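Long-range contact in disulfide bond protein A (Staphylococcus aureus, PDB 3BCI), which probably acts as a thiol-disulfide oxidoreductase of the DsbA subfamily, with a thioredoxin fold and a redox-active disulfide: residues Asp20-Tyr25 / Gly58-Val63. Sequence-based numbering, arbitrary orientation.
Sequences DYKCPY and GKDSIV
Lys22 and Asp60 form a salt bridge across this contact, with Lys22 NZ 2.8 Å from Asp60 OD1. The ammonium meets the syn lone pair of that oxygen, and the two side chains cross at about a right angle. The lysine chain bends at chi3 (71°), which turns its tip to the carboxylate. Backbone oxygens of Leu57, Glu93 and Lys95 also accept from NZ, so at least one N-H must be shared. Asp60 OD2 accepts a hydrogen bond from Leu98 N.

Hydroxyl and carboxylate make the second link. Ser61 OG donates to the syn lone pair of Asp20 OD2 at 3.0 Å, and Phe56 N donates to the same oxygen. Asp20 OD1 accepts from Lys22 N at 2.8 Å, closing an Asx turn. A water donates to both Asp20 OD1 and Ser61 O.

The Lys22 methylenes run past the Ser61 hydroxyl, CD coming within 3.2 Å of Ser61 OG.

The contact joins the Asp20-Cys23 type I turn to the segment 58-63, which runs into helix 61-74. Cys23 is the N-cap of helix 24-42 and partner of Cys26 in this protein's redox-active disulfide. Asp20 and Asp60 are buried; four donors on Asp20 and two on Asp60 would probably favour the ionised carboxylates.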
# COMPACT_ATOMS: atom_id res chain seq x y z
N ASP A 20 6.64 2.28 -2.21
CA ASP A 20 6.29 2.17 -3.62
C ASP A 20 6.29 0.67 -3.92
O ASP A 20 7.17 -0.05 -3.46
CB ASP A 20 7.35 2.88 -4.48
CG ASP A 20 6.97 2.96 -5.95
OD1 ASP A 20 6.48 1.96 -6.50
OD2 ASP A 20 7.17 4.04 -6.55
N TYR A 21 5.30 0.20 -4.68
CA TYR A 21 5.22 -1.21 -5.01
C TYR A 21 6.42 -1.70 -5.82
O TYR A 21 6.69 -2.90 -5.87
CB TYR A 21 3.92 -1.51 -5.78
CG TYR A 21 2.69 -1.52 -4.91
CD1 TYR A 21 2.53 -2.46 -3.90
CD2 TYR A 21 1.69 -0.56 -5.08
CE1 TYR A 21 1.42 -2.46 -3.08
CE2 TYR A 21 0.56 -0.55 -4.25
CZ TYR A 21 0.44 -1.50 -3.26
OH TYR A 21 -0.66 -1.50 -2.43
N LYS A 22 7.14 -0.78 -6.45
CA LYS A 22 8.30 -1.14 -7.26
C LYS A 22 9.60 -1.10 -6.46
O LYS A 22 10.66 -1.45 -6.97
CB LYS A 22 8.44 -0.17 -8.43
CG LYS A 22 7.27 -0.20 -9.40
CD LYS A 22 7.54 0.62 -10.66
CE LYS A 22 8.57 -0.06 -11.56
NZ LYS A 22 8.90 0.79 -12.75
N CYS A 23 9.49 -0.70 -5.20
CA CYS A 23 10.65 -0.62 -4.34
C CYS A 23 11.01 -1.94 -3.67
O CYS A 23 10.21 -2.53 -2.94
CB CYS A 23 10.43 0.46 -3.29
SG CYS A 23 11.72 0.57 -2.07
N PRO A 24 12.23 -2.42 -3.93
CA PRO A 24 12.72 -3.69 -3.37
C PRO A 24 12.69 -3.78 -1.86
O PRO A 24 12.28 -4.80 -1.31
CB PRO A 24 14.14 -3.79 -3.93
CG PRO A 24 14.05 -3.03 -5.23
CD PRO A 24 13.24 -1.83 -4.83
N TYR A 25 13.12 -2.72 -1.19
CA TYR A 25 13.14 -2.72 0.27
C TYR A 25 11.74 -2.67 0.85
O TYR A 25 11.49 -3.18 1.94
CB TYR A 25 13.98 -1.55 0.80
CG TYR A 25 15.47 -1.75 0.65
CD1 TYR A 25 15.99 -2.90 0.05
CD2 TYR A 25 16.38 -0.78 1.08
CE1 TYR A 25 17.36 -3.09 -0.10
CE2 TYR A 25 17.75 -0.96 0.94
CZ TYR A 25 18.23 -2.11 0.35
OH TYR A 25 19.59 -2.29 0.21
N GLY A 58 9.01 5.13 -11.69
CA GLY A 58 8.59 4.87 -13.06
C GLY A 58 7.17 5.31 -13.33
O GLY A 58 6.37 5.45 -12.40
N LYS A 59 6.83 5.51 -14.60
CA LYS A 59 5.50 5.95 -14.98
C LYS A 59 4.40 4.95 -14.63
O LYS A 59 3.23 5.31 -14.57
CB LYS A 59 5.45 6.27 -16.47
CG LYS A 59 5.94 5.15 -17.36
CD LYS A 59 5.94 5.52 -18.84
CE LYS A 59 4.56 5.38 -19.49
NZ LYS A 59 3.65 6.52 -19.22
N ASP A 60 4.78 3.69 -14.40
CA ASP A 60 3.80 2.67 -14.05
C ASP A 60 3.54 2.61 -12.55
O ASP A 60 2.58 1.98 -12.11
CB ASP A 60 4.26 1.31 -14.57
CG ASP A 60 5.61 0.89 -14.01
OD1 ASP A 60 6.55 1.71 -14.04
OD2 ASP A 60 5.73 -0.27 -13.57
N SER A 61 4.39 3.28 -11.76
CA SER A 61 4.23 3.30 -10.31
C SER A 61 2.88 3.88 -9.90
O SER A 61 2.18 3.32 -9.06
CB SER A 61 5.33 4.13 -9.64
OG SER A 61 6.51 3.37 -9.43
N ILE A 62 2.52 5.00 -10.52
CA ILE A 62 1.26 5.67 -10.22
C ILE A 62 0.06 4.83 -10.63
O ILE A 62 -1.00 4.90 -10.00
CB ILE A 62 1.20 7.05 -10.93
CG1 ILE A 62 0.05 7.89 -10.36
CG2 ILE A 62 1.03 6.86 -12.43
CD1 ILE A 62 0.25 8.29 -8.90
N VAL A 63 0.22 4.04 -11.69
CA VAL A 63 -0.87 3.19 -12.15
C VAL A 63 -1.13 2.12 -11.10
O VAL A 63 -2.28 1.83 -10.76
CB VAL A 63 -0.54 2.51 -13.51
CG1 VAL A 63 -1.71 1.66 -13.96
CG2 VAL A 63 -0.24 3.57 -14.57
O HOH W 1 3.59 1.75 -7.11